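Local coordinates for protein NegoA.19184.a (Neisseria gonorrhoeae, PDB 5UEB) that is of unknown function, belongs to the DUF4265 family and joins a five-stranded antiparallel sheet to a four-stranded sheet covered by two helices, at residues T14-D19 and I24-L29; Q42-F47 and L51-I56; V57-E60 and M65-F68; T78-V83 and G126-Y131. One frame throughout, in Å; residues are numbered along the deposited sequence. Where two conformers were deposited one is given.

Contact 1. Residues T14-D19 and I24-L29; sequences TVVYYD and IAEEIL. With EDO (1,2-ethanediol), chain M.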
loop_
_atom_site.group_PDB
_atom_site.type_symbol
_atom_site.label_atom_id
_atom_site.label_comp_id
_atom_site.label_asym_id
_atom_site.label_seq_id
_atom_site.Cartn_x
_atom_site.Cartn_y
_atom_site.Cartn_z
ATOM N N THR B 14 11.207 9.424 7.480
ATOM C CA THR B 14 11.550 8.016 7.692
ATOM C C THR B 14 10.442 7.124 7.135
ATOM O O THR B 14 9.268 7.317 7.449
ATOM C CB THR B 14 11.759 7.719 9.178
ATOM O OG1 THR B 14 12.866 8.489 9.660
ATOM C CG2 THR B 14 12.042 6.224 9.401
ATOM N N VAL B 15 10.820 6.167 6.286
ATOM C CA VAL B 15 9.906 5.148 5.781
ATOM C C VAL B 15 10.194 3.859 6.536
ATOM O O VAL B 15 11.303 3.318 6.444
ATOM C CB VAL B 15 10.093 4.924 4.271
ATOM C CG1 VAL B 15 9.075 3.897 3.752
ATOM C CG2 VAL B 15 9.957 6.221 3.516
ATOM N N VAL B 16 9.211 3.368 7.287
ATOM C CA VAL B 16 9.306 2.062 7.935
ATOM C C VAL B 16 8.759 1.022 6.966
ATOM O O VAL B 16 7.693 1.220 6.366
ATOM C CB VAL B 16 8.528 2.046 9.262
ATOM C CG1 VAL B 16 8.641 0.681 9.935
ATOM C CG2 VAL B 16 9.045 3.123 10.199
ATOM N N TYR B 17 9.510 -0.060 6.767
ATOM C CA TYR B 17 9.121 -1.070 5.789
ATOM C C TYR B 17 9.653 -2.420 6.250
ATOM O O TYR B 17 10.474 -2.507 7.165
ATOM C CB TYR B 17 9.642 -0.714 4.378
ATOM C CG TYR B 17 11.150 -0.718 4.271
ATOM C CD1 TYR B 17 11.910 0.355 4.728
ATOM C CD2 TYR B 17 11.821 -1.802 3.718
ATOM C CE1 TYR B 17 13.293 0.336 4.665
ATOM C CE2 TYR B 17 13.216 -1.827 3.637
ATOM C CZ TYR B 17 13.943 -0.748 4.110
ATOM O OH TYR B 17 15.319 -0.779 4.049
ATOM N N TYR B 18 9.178 -3.479 5.608
ATOM C CA TYR B 18 9.742 -4.807 5.805
ATOM C C TYR B 18 10.691 -5.098 4.656
ATOM O O TYR B 18 10.343 -4.888 3.484
ATOM C CB TYR B 18 8.653 -5.877 5.914
ATOM C CG TYR B 18 7.893 -5.804 7.213
ATOM C CD1 TYR B 18 8.400 -6.382 8.371
ATOM C CD2 TYR B 18 6.675 -5.137 7.289
ATOM C CE1 TYR B 18 7.709 -6.310 9.574
ATOM C CE2 TYR B 18 5.976 -5.063 8.479
ATOM C CZ TYR B 18 6.498 -5.648 9.618
ATOM O OH TYR B 18 5.803 -5.573 10.803
ATOM N N ASP B 19 11.902 -5.533 4.998
ATOM C CA ASP B 19 12.952 -5.785 4.022
ATOM C C ASP B 19 12.738 -7.136 3.341
ATOM O O ASP B 19 11.718 -7.806 3.533
ATOM C CB ASP B 19 14.325 -5.604 4.665
ATOM C CG ASP B 19 14.668 -6.696 5.664
ATOM O OD1 ASP B 19 15.634 -6.486 6.427
ATOM O OD2 ASP B 19 14.018 -7.768 5.685
ATOM N N ILE B 24 11.757 -5.815 10.001
ATOM C CA ILE B 24 11.454 -4.394 10.001
ATOM C C ILE B 24 12.728 -3.603 9.730
ATOM O O ILE B 24 13.826 -3.977 10.167
ATOM C CB ILE B 24 10.782 -4.012 11.331
ATOM C CG1 ILE B 24 10.086 -2.660 11.208
ATOM C CG2 ILE B 24 11.779 -4.049 12.478
ATOM C CD1 ILE B 24 8.706 -2.782 10.605
ATOM N N ALA B 25 12.589 -2.521 8.969
ATOM C CA ALA B 25 13.715 -1.695 8.560
ATOM C C ALA B 25 13.222 -0.267 8.380
ATOM O O ALA B 25 12.018 -0.010 8.318
ATOM C CB ALA B 25 14.349 -2.213 7.263
ATOM N N GLU B 26 14.168 0.670 8.305
ATOM C CA GLU B 26 13.843 2.080 8.138
ATOM C C GLU B 26 14.770 2.679 7.094
ATOM O O GLU B 26 15.968 2.382 7.084
ATOM C CB GLU B 26 14.020 2.836 9.465
ATOM C CG GLU B 26 13.049 2.390 10.538
ATOM C CD GLU B 26 13.201 3.153 11.835
ATOM O OE1 GLU B 26 13.897 4.191 11.842
ATOM O OE2 GLU B 26 12.625 2.708 12.850
ATOM N N GLU B 27 14.218 3.524 6.216
ATOM C CA GLU B 27 15.019 4.307 5.279
ATOM C C GLU B 27 14.606 5.769 5.383
ATOM O O GLU B 27 13.414 6.079 5.332
ATOM C CB GLU B 27 14.824 3.834 3.830
ATOM C CG GLU B 27 15.588 4.709 2.845
ATOM C CD GLU B 27 15.623 4.174 1.429
ATOM O OE1 GLU B 27 16.257 4.842 0.600
ATOM O OE2 GLU B 27 15.038 3.106 1.142
ATOM N N ILE B 28 15.584 6.668 5.508
ATOM C CA ILE B 28 15.323 8.108 5.561
ATOM C C ILE B 28 15.482 8.689 4.166
ATOM O O ILE B 28 16.480 8.419 3.485
ATOM C CB ILE B 28 16.262 8.815 6.550
ATOM C CG1 ILE B 28 16.046 8.252 7.950
ATOM C CG2 ILE B 28 15.999 10.336 6.537
ATOM C CD1 ILE B 28 17.008 8.811 8.994
ATOM N N LEU B 29 14.497 9.481 3.731
ATOM C CA LEU B 29 14.514 10.125 2.422
ATOM C C LEU B 29 14.455 11.641 2.573
ATOM O O LEU B 29 13.647 12.171 3.343
ATOM C CB LEU B 29 13.319 9.675 1.574
ATOM C CG LEU B 29 13.297 8.195 1.190
ATOM C CD1 LEU B 29 11.949 7.853 0.576
ATOM C CD2 LEU B 29 14.416 7.869 0.225
HETATM C C1 EDO M . 13.159 11.637 9.929
HETATM O O1 EDO M . 12.131 10.790 10.460
HETATM C C2 EDO M . 13.341 12.822 10.869
HETATM O O2 EDO M . 12.135 13.595 10.882
HETATM O O HOH W 1 14.715 7.492 11.407
HETATM O O HOH W 2 17.096 1.086 4.906
HETATM O O HOH W 3 16.007 -5.203 8.916
#
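The beta hairpin of strands 10-18 and 24-33 brings Tyr17 against Ala25 and Tyr18 against Ile24. Tyr17 has CG between its backbone N and carbonyl carbon, chi1 65°. This folds the ring across to the neighbouring strand, where Ala25 CB sits over one face, 3.5 Å from Tyr17 CZ. The ring edge meets the backbone at Glu26 and Glu27. Tyr17 OH and Glu26 O share a water.

The strands are antiparallel. Val15-Glu27 and Tyr17-Ala25 are the hydrogen-bonded pairs. Val15 N to Glu27 O is 2.8 Å and nearly straight, at 176°. Ala25 N to Tyr17 O is also 2.8 Å but more bent, at 140°. Between them, Val16 and Glu26 form a non-hydrogen-bonded pair. Glu26 CA lies 3.3 Å from Val15 O in a CA-H...O contact.

On the face of Val16, Ile24 and Tyr18, Ile24 CD1 is wedged between two groups. It lies 3.5 Å from Val16 CG1 and 3.8 Å from Tyr18 CZ, over the Tyr18 ring. Glu26 OE2 bonds His7 of the second subunit, a purification-tag residue. On the other face, the Glu27 carboxylate accepts the backbone N-H groups of Leu46, Phe47 and Ala48.

Contact 2. Residues Q42-F47 and L51-I56; sequences QEIPLF and LALNDI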
loop_
_atom_site.group_PDB
_atom_site.type_symbol
_atom_site.label_atom_id
_atom_site.label_comp_id
_atom_site.label_asym_id
_atom_site.label_seq_id
_atom_site.Cartn_x
_atom_site.Cartn_y
_atom_site.Cartn_z
ATOM N N GLN B 42 12.610 13.646 -2.808
ATOM C CA GLN B 42 13.610 14.176 -3.731
ATOM C C GLN B 42 14.871 13.319 -3.812
ATOM O O GLN B 42 15.920 13.794 -4.262
ATOM C CB GLN B 42 13.927 15.629 -3.371
ATOM C CG GLN B 42 12.698 16.521 -3.507
ATOM C CD GLN B 42 13.019 17.964 -3.264
ATOM O OE1 GLN B 42 13.596 18.315 -2.233
ATOM N NE2 GLN B 42 12.659 18.827 -4.214
ATOM N N GLU B 43 14.793 12.062 -3.389
ATOM C CA GLU B 43 15.872 11.107 -3.560
ATOM C C GLU B 43 15.274 9.825 -4.107
ATOM O O GLU B 43 14.090 9.544 -3.898
ATOM C CB GLU B 43 16.541 10.757 -2.218
ATOM C CG GLU B 43 17.257 11.903 -1.544
ATOM C CD GLU B 43 18.090 11.420 -0.378
ATOM O OE1 GLU B 43 19.314 11.256 -0.547
ATOM O OE2 GLU B 43 17.515 11.180 0.710
ATOM N N ILE B 44 16.097 9.053 -4.812
ATOM C CA ILE B 44 15.685 7.726 -5.279
ATOM C C ILE B 44 15.716 6.772 -4.089
ATOM O O ILE B 44 16.781 6.600 -3.480
ATOM C CB ILE B 44 16.627 7.231 -6.379
ATOM C CG1 ILE B 44 16.614 8.200 -7.557
ATOM C CG2 ILE B 44 16.199 5.828 -6.843
ATOM C CD1 ILE B 44 17.713 7.928 -8.558
ATOM N N PRO B 45 14.607 6.128 -3.724
ATOM C CA PRO B 45 14.641 5.202 -2.582
ATOM C C PRO B 45 15.554 4.018 -2.874
ATOM O O PRO B 45 15.478 3.405 -3.940
ATOM C CB PRO B 45 13.177 4.760 -2.440
ATOM C CG PRO B 45 12.376 5.882 -3.099
ATOM C CD PRO B 45 13.243 6.292 -4.266
ATOM N N LEU B 46 16.437 3.708 -1.918
ATOM C CA LEU B 46 17.385 2.613 -2.100
ATOM C C LEU B 46 16.743 1.259 -1.844
ATOM O O LEU B 46 17.031 0.293 -2.560
ATOM C CB LEU B 46 18.593 2.793 -1.173
ATOM C CG LEU B 46 19.571 3.906 -1.556
ATOM C CD1 LEU B 46 20.605 4.082 -0.439
ATOM C CD2 LEU B 46 20.251 3.565 -2.877
ATOM N N PHE B 47 15.892 1.158 -0.817
ATOM C CA PHE B 47 15.402 -0.142 -0.360
ATOM C C PHE B 47 13.895 -0.188 -0.133
ATOM O O PHE B 47 13.271 -1.237 -0.344
ATOM C CB PHE B 47 16.094 -0.537 0.946
ATOM C CG PHE B 47 17.583 -0.597 0.840
ATOM C CD1 PHE B 47 18.195 -1.624 0.146
ATOM C CD2 PHE B 47 18.369 0.378 1.430
ATOM C CE1 PHE B 47 19.570 -1.675 0.041
ATOM C CE2 PHE B 47 19.741 0.330 1.326
ATOM C CZ PHE B 47 20.337 -0.691 0.627
ATOM N N LEU B 51 7.861 3.134 -3.813
ATOM C CA LEU B 51 8.105 4.573 -3.789
ATOM C C LEU B 51 9.107 4.970 -4.868
ATOM O O LEU B 51 10.006 4.201 -5.223
ATOM C CB LEU B 51 8.627 5.016 -2.411
ATOM C CG LEU B 51 7.601 4.950 -1.288
ATOM C CD1 LEU B 51 8.291 5.206 0.056
ATOM C CD2 LEU B 51 6.517 5.980 -1.532
ATOM N N ALA B 52 8.947 6.185 -5.387
ATOM C CA ALA B 52 9.826 6.680 -6.434
ATOM C C ALA B 52 10.134 8.152 -6.215
ATOM O O ALA B 52 9.388 8.882 -5.553
ATOM C CB ALA B 52 9.206 6.503 -7.828
ATOM N N LEU B 53 11.256 8.563 -6.796
ATOM C CA LEU B 53 11.629 9.973 -6.864
ATOM C C LEU B 53 10.442 10.812 -7.326
ATOM O O LEU B 53 9.746 10.461 -8.286
ATOM C CB LEU B 53 12.769 10.109 -7.881
ATOM C CG LEU B 53 13.295 11.515 -8.191
ATOM C CD1 LEU B 53 14.003 12.085 -6.960
ATOM C CD2 LEU B 53 14.232 11.486 -9.397
ATOM N N ASN B 54 10.215 11.924 -6.624
ATOM C CA ASN B 54 9.188 12.911 -6.935
ATOM C C ASN B 54 7.767 12.433 -6.655
ATOM O O ASN B 54 6.815 13.149 -6.974
ATOM C CB ASN B 54 9.364 13.553 -8.318
ATOM C CG ASN B 54 10.620 14.402 -8.387
ATOM O OD1 ASN B 54 10.994 15.040 -7.399
ATOM N ND2 ASN B 54 11.276 14.417 -9.536
ATOM N N ASP B 55 7.598 11.279 -6.003
ATOM C CA ASP B 55 6.303 10.947 -5.420
ATOM C C ASP B 55 5.957 11.959 -4.327
ATOM O O ASP B 55 6.840 12.499 -3.647
ATOM C CB ASP B 55 6.353 9.558 -4.769
ATOM C CG ASP B 55 6.259 8.409 -5.777
ATOM O OD1 ASP B 55 6.108 8.639 -7.003
ATOM O OD2 ASP B 55 6.337 7.248 -5.320
ATOM N N ILE B 56 4.660 12.214 -4.152
ATOM C CA ILE B 56 4.155 13.058 -3.071
ATOM C C ILE B 56 3.459 12.154 -2.065
ATOM O O ILE B 56 2.598 11.349 -2.438
ATOM C CB ILE B 56 3.200 14.147 -3.593
ATOM C CG1 ILE B 56 3.931 15.095 -4.542
ATOM C CG2 ILE B 56 2.608 14.950 -2.431
ATOM C CD1 ILE B 56 2.999 16.043 -5.304
HETATM O O HOH W 4 12.199 17.352 -6.904
#
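Leu53 lays CD1 squarely over one face of the flat peptide between Gln42 and Glu43. Leu53 CD1 is 3.5 Å from Gln42 C and 3.7 Å from Glu43 N. Its CG is anti to the backbone N, chi1 177°, which carries the branch out to that peptide. The Pro45 ring meets residues 51-53 through its CG and CD atoms. Pro45 CG lies 3.6 Å from Leu51 O and 3.9 Å from Leu51 CB, while CD faces the backbone N of Leu53. Ile44 adds a looser apolar contact to Leu53.

At the outer end, one water links two amides. It accepts from Gln42 NE2 at 3.1 Å and donates to Asn54 OD1 at 2.7 Å. Gln42 OE1 is taken by Lys10. Leu51 O has its own partner, Thr79 OG1, so the oxygen beside the proline is satisfied.

The fold of 51-56 is set from within. Asp55 OD2 accepts from Ala52 N at 2.8 Å, and the N-H comes from above the carboxylate plane. Asp55 OD1 separately holds Ser75 N. The Asp55 N to Ala52 O bond closes a type II beta turn, Ala52 to Asp55, and the carboxylate bond to Ala52 N braces it, in the long loop between strands 39-41 and 56-62.

Contact 3. Residues V57-E60 and M65-F68; sequences VAIE and MLFF. With EDO (1,2-ethanediol), chain M.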
loop_
_atom_site.group_PDB
_atom_site.type_symbol
_atom_site.label_atom_id
_atom_site.label_comp_id
_atom_site.label_asym_id
_atom_site.label_seq_id
_atom_site.Cartn_x
_atom_site.Cartn_y
_atom_site.Cartn_z
ATOM N N VAL B 57 3.840 12.270 -0.797
ATOM C CA VAL B 57 3.360 11.364 0.236
ATOM C C VAL B 57 2.842 12.163 1.421
ATOM O O VAL B 57 3.264 13.300 1.669
ATOM C CB VAL B 57 4.440 10.354 0.693
ATOM C CG1 VAL B 57 4.930 9.504 -0.486
ATOM C CG2 VAL B 57 5.600 11.084 1.375
ATOM N N ALA B 58 1.903 11.564 2.141
ATOM C CA ALA B 58 1.410 12.088 3.404
ATOM C C ALA B 58 2.280 11.575 4.541
ATOM O O ALA B 58 2.844 10.479 4.475
ATOM C CB ALA B 58 -0.034 11.653 3.636
ATOM N N ILE B 59 2.376 12.378 5.602
ATOM C CA ILE B 59 3.319 12.120 6.677
ATOM C C ILE B 59 2.598 12.194 8.016
ATOM O O ILE B 59 1.505 12.754 8.139
ATOM C CB ILE B 59 4.494 13.113 6.639
ATOM C CG1 ILE B 59 3.972 14.534 6.822
ATOM C CG2 ILE B 59 5.227 13.006 5.302
ATOM C CD1 ILE B 59 5.075 15.622 6.758
ATOM N N GLU B 60 3.231 11.592 9.029
ATOM C CA GLU B 60 2.777 11.649 10.413
ATOM C C GLU B 60 3.959 12.018 11.290
ATOM O O GLU B 60 5.076 11.550 11.059
ATOM C CB GLU B 60 2.282 10.288 10.899
ATOM C CG GLU B 60 0.950 9.859 10.358
ATOM C CD GLU B 60 0.382 8.668 11.121
ATOM O OE1 GLU B 60 1.165 7.949 11.779
ATOM O OE2 GLU B 60 -0.845 8.457 11.070
ATOM N N MET B 65 9.701 13.401 15.085
ATOM C CA MET B 65 10.222 12.982 13.793
ATOM C C MET B 65 9.066 12.811 12.814
ATOM O O MET B 65 7.909 12.660 13.213
ATOM C CB MET B 65 11.015 11.674 13.933
ATOM C CG MET B 65 12.328 11.849 14.668
ATOM S SD MET B 65 13.066 10.254 15.062
ATOM C CE MET B 65 11.809 9.574 16.138
ATOM N N LEU B 66 9.377 12.831 11.520
ATOM C CA LEU B 66 8.360 12.672 10.482
ATOM C C LEU B 66 8.466 11.308 9.809
ATOM O O LEU B 66 9.566 10.859 9.459
ATOM C CB LEU B 66 8.467 13.763 9.412
ATOM C CG LEU B 66 8.381 15.200 9.918
ATOM C CD1 LEU B 66 8.547 16.150 8.735
ATOM C CD2 LEU B 66 7.072 15.489 10.657
ATOM N N PHE B 67 7.310 10.668 9.606
ATOM C CA PHE B 67 7.238 9.312 9.064
ATOM C C PHE B 67 6.306 9.248 7.867
ATOM O O PHE B 67 5.265 9.901 7.841
ATOM C CB PHE B 67 6.755 8.313 10.120
ATOM C CG PHE B 67 7.699 8.168 11.259
ATOM C CD1 PHE B 67 7.593 8.989 12.376
ATOM C CD2 PHE B 67 8.712 7.227 11.205
ATOM C CE1 PHE B 67 8.483 8.859 13.429
ATOM C CE2 PHE B 67 9.603 7.090 12.248
ATOM C CZ PHE B 67 9.488 7.914 13.364
ATOM N N PHE B 68 6.679 8.432 6.882
ATOM C CA PHE B 68 5.783 8.162 5.765
ATOM C C PHE B 68 4.490 7.555 6.291
ATOM O O PHE B 68 4.516 6.640 7.118
ATOM C CB PHE B 68 6.452 7.160 4.817
ATOM C CG PHE B 68 5.510 6.561 3.796
ATOM C CD1 PHE B 68 5.205 7.252 2.630
ATOM C CD2 PHE B 68 4.943 5.316 3.998
ATOM C CE1 PHE B 68 4.340 6.710 1.694
ATOM C CE2 PHE B 68 4.071 4.765 3.066
ATOM C CZ PHE B 68 3.779 5.466 1.902
HETATM C C1 EDO M . 13.159 11.637 9.929
HETATM O O1 EDO M . 12.131 10.790 10.460
HETATM C C2 EDO M . 13.341 12.822 10.869
HETATM O O2 EDO M . 12.135 13.595 10.882
#
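Phe68 sets CG anti to its backbone N, chi1 167°, and this brings the ring back to Val57 although the CB points away. Val57 CG1 stands beside its own N, chi1 -59°, on the side where the Phe68 ring arrives, and meets that ring at its edge, in plane. Val57 CG1 is 3.6 Å from Phe68 CE1, and the two side chains cross at about a right angle. Leu51 and Leu13 pack around this pair.

Strands 56-62 and 65-73 form a strongly twisted beta hairpin. Glu60 and Phe67 are its hydrogen-bonded pair here: Glu60 N to Phe67 O is 2.9 Å, and Phe67 N to Glu60 O is 2.8 Å. Ile59 CA also comes within 3.2 Å of Phe67 O. At the next pair, Ile59 and Phe68, the side chains diverge. Ile59 CD1 instead reaches Leu66 CD1 at 4.0 Å.

Glu60 and Phe67 share the face turned to the second subunit. There Glu60 OE2 forms a salt bridge with Lys10 of that subunit, and Phe67 stacks on its tag residue His8. Where strand 65-73 meets strand 10-18 at Thr14, an ethanediol pairs with the Leu66 backbone: Leu66 N donates to O2 at 2.9 Å, and O1 donates to Leu66 O at 2.8 Å.

Contact 4. Residues T78-V83 and G126-Y131; sequences TTINIV and GILNRY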
loop_
_atom_site.group_PDB
_atom_site.type_symbol
_atom_site.label_atom_id
_atom_site.label_comp_id
_atom_site.label_asym_id
_atom_site.label_seq_id
_atom_site.Cartn_x
_atom_site.Cartn_y
_atom_site.Cartn_z
ATOM N N THR B 78 9.597 4.957 -12.215
ATOM C CA THR B 78 9.846 3.575 -11.820
ATOM C C THR B 78 11.159 3.512 -11.049
ATOM O O THR B 78 12.113 4.213 -11.391
ATOM C CB THR B 78 9.965 2.725 -13.096
ATOM O OG1 THR B 78 8.679 2.622 -13.720
ATOM C CG2 THR B 78 10.497 1.328 -12.810
ATOM N N THR B 79 11.204 2.691 -9.992
ATOM C CA THR B 79 12.414 2.457 -9.204
ATOM C C THR B 79 12.833 0.999 -9.356
ATOM O O THR B 79 12.044 0.098 -9.062
ATOM C CB THR B 79 12.159 2.748 -7.723
ATOM O OG1 THR B 79 11.587 4.051 -7.572
ATOM C CG2 THR B 79 13.472 2.666 -6.909
ATOM N N ILE B 80 14.072 0.774 -9.803
ATOM C CA ILE B 80 14.635 -0.560 -10.011
ATOM C C ILE B 80 15.864 -0.678 -9.122
ATOM O O ILE B 80 16.744 0.187 -9.169
ATOM C CB ILE B 80 15.028 -0.779 -11.488
ATOM C CG1 ILE B 80 13.835 -0.537 -12.429
ATOM C CG2 ILE B 80 15.624 -2.180 -11.672
ATOM C CD1 ILE B 80 12.657 -1.466 -12.209
ATOM N N ASN B 81 15.925 -1.741 -8.312
ATOM C CA ASN B 81 17.096 -2.041 -7.488
ATOM C C ASN B 81 17.961 -3.036 -8.251
ATOM O O ASN B 81 17.442 -4.012 -8.799
ATOM C CB ASN B 81 16.716 -2.705 -6.164
ATOM C CG ASN B 81 15.664 -1.944 -5.355
ATOM O OD1 ASN B 81 14.843 -2.566 -4.687
ATOM N ND2 ASN B 81 15.715 -0.607 -5.367
ATOM N N ILE B 82 19.272 -2.802 -8.284
ATOM C CA ILE B 82 20.196 -3.671 -9.018
ATOM C C ILE B 82 21.392 -3.952 -8.125
ATOM O O ILE B 82 22.010 -3.020 -7.601
ATOM C CB ILE B 82 20.695 -3.034 -10.331
ATOM C CG1 ILE B 82 19.527 -2.530 -11.186
ATOM C CG2 ILE B 82 21.589 -4.034 -11.095
ATOM C CD1 ILE B 82 19.964 -1.791 -12.451
ATOM N N VAL B 83 21.748 -5.225 -7.987
ATOM C CA VAL B 83 22.943 -5.605 -7.243
ATOM C C VAL B 83 23.818 -6.461 -8.149
ATOM O O VAL B 83 23.306 -7.273 -8.929
ATOM C CB VAL B 83 22.590 -6.319 -5.924
ATOM C CG1 VAL B 83 21.881 -7.604 -6.186
ATOM C CG2 VAL B 83 23.845 -6.572 -5.101
ATOM N N GLY B 126 15.483 -6.765 -21.023
ATOM C CA GLY B 126 16.232 -7.810 -21.697
ATOM C C GLY B 126 17.692 -7.830 -21.293
ATOM O O GLY B 126 18.278 -8.900 -21.095
ATOM N N ILE B 127 18.302 -6.647 -21.163
ATOM C CA ILE B 127 19.704 -6.579 -20.757
ATOM C C ILE B 127 19.861 -7.061 -19.326
ATOM O O ILE B 127 20.762 -7.851 -19.016
ATOM C CB ILE B 127 20.261 -5.156 -20.926
ATOM C CG1 ILE B 127 20.110 -4.688 -22.372
ATOM C CG2 ILE B 127 21.714 -5.127 -20.477
ATOM C CD1 ILE B 127 20.586 -3.265 -22.590
ATOM N N LEU B 128 18.986 -6.587 -18.435
ATOM C CA LEU B 128 19.014 -7.055 -17.053
ATOM C C LEU B 128 18.849 -8.567 -16.989
ATOM O O LEU B 128 19.560 -9.245 -16.239
ATOM C CB LEU B 128 17.902 -6.385 -16.248
ATOM C CG LEU B 128 18.044 -4.885 -16.027
ATOM C CD1 LEU B 128 16.755 -4.307 -15.452
ATOM C CD2 LEU B 128 19.219 -4.615 -15.100
ATOM N N ASN B 129 17.912 -9.112 -17.766
ATOM C CA ASN B 129 17.667 -10.553 -17.726
ATOM C C ASN B 129 18.877 -11.356 -18.193
ATOM O O ASN B 129 19.203 -12.392 -17.598
ATOM C CB ASN B 129 16.433 -10.910 -18.555
ATOM C CG ASN B 129 15.135 -10.550 -17.859
ATOM O OD1 ASN B 129 15.090 -10.420 -16.635
ATOM N ND2 ASN B 129 14.064 -10.406 -18.639
ATOM N N ARG B 130 19.557 -10.911 -19.255
ATOM C CA ARG B 130 20.733 -11.637 -19.733
ATOM C C ARG B 130 21.825 -11.678 -18.672
ATOM O O ARG B 130 22.497 -12.703 -18.492
ATOM C CB ARG B 130 21.271 -11.010 -21.020
ATOM C CG ARG B 130 20.706 -11.600 -22.299
ATOM C CD ARG B 130 21.538 -11.184 -23.510
ATOM N NE ARG B 130 22.835 -11.860 -23.574
ATOM C CZ ARG B 130 23.075 -12.950 -24.297
ATOM N NH1 ARG B 130 22.106 -13.497 -25.020
ATOM N NH2 ARG B 130 24.284 -13.497 -24.298
ATOM N N TYR B 131 22.021 -10.565 -17.959
ATOM C CA TYR B 131 23.031 -10.556 -16.908
ATOM C C TYR B 131 22.591 -11.368 -15.696
ATOM O O TYR B 131 23.434 -11.975 -15.023
ATOM C CB TYR B 131 23.434 -9.121 -16.560
ATOM C CG TYR B 131 24.367 -8.520 -17.589
ATOM C CD1 TYR B 131 25.508 -9.204 -18.003
ATOM C CD2 TYR B 131 24.102 -7.281 -18.165
ATOM C CE1 TYR B 131 26.370 -8.657 -18.950
ATOM C CE2 TYR B 131 24.957 -6.726 -19.116
ATOM C CZ TYR B 131 26.090 -7.422 -19.501
ATOM O OH TYR B 131 26.944 -6.896 -20.440
#
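Leu128 reaches from the helix to two isoleucines of the strand, one for each of its methyl branches. Leu128 CD2 meets Ile82 CD1 at 3.9 Å. Leu128 CD1 makes a looser contact with Ile80 CG2 at 4.5 Å. The Ile82 and Leu128 side chains cross at about a right angle. Ile82 is extended past CG1, chi2 176°, which pushes its CD1 out toward the helix. The contact is purely apolar and small, and all three residues are buried.

Further residues pack around them. Leu128 also packs on Leu92 of helix 90-98 and on Tyr139 of strand 137-143. Ile82 touches Val113, and Ile80 touches Phe115 and Tyr120. Two side-chain hydrogen bonds tie the helix to its neighbours: Asn129 OD1 with Tyr139 OH, and Tyr131 OH with Asp91 OD1. The strand is held by backbone bonds on both edges. Ile80 and Ile82 pair with Val113 and Leu111, while Thr79 and Asn81 pair with Cys143 and Arg140.

The strand side chains alternate. Ile80 and Ile82 face the helix layer, while Thr79 and Asn81 point to the other side of the sheet. The chain order is beta-alpha-beta-beta-alpha-beta. With strand order 102-105, 110-115, 78-84, 137-143 and two helices packed on one face, this is the helix-on-sheet core of a ferredoxin-like fold.

In the fold
Contacts 1 and 3 are two hairpins of one sheet, with centres 12 Å apart. Thr14 joins them: Thr14 N to Leu66 O and Thr14 O to Phe68 N are both 2.9 Å. This links the first and last strands, consistent with closure into a small barrel. Both contacts touch the same ethanediol, probably from the crystallisation liquor, and the second subunit. Contact 2 sits near the centre of the chain. It meets contact 1 through Glu27, contact 3 through Leu51 CD2, and contact 4 through Leu51 O and Thr79 OG1, 2.8 Å apart. It thus bridges the two sheets. The centres of contacts 3 and 4 lie about 30 Å apart. No active site is known.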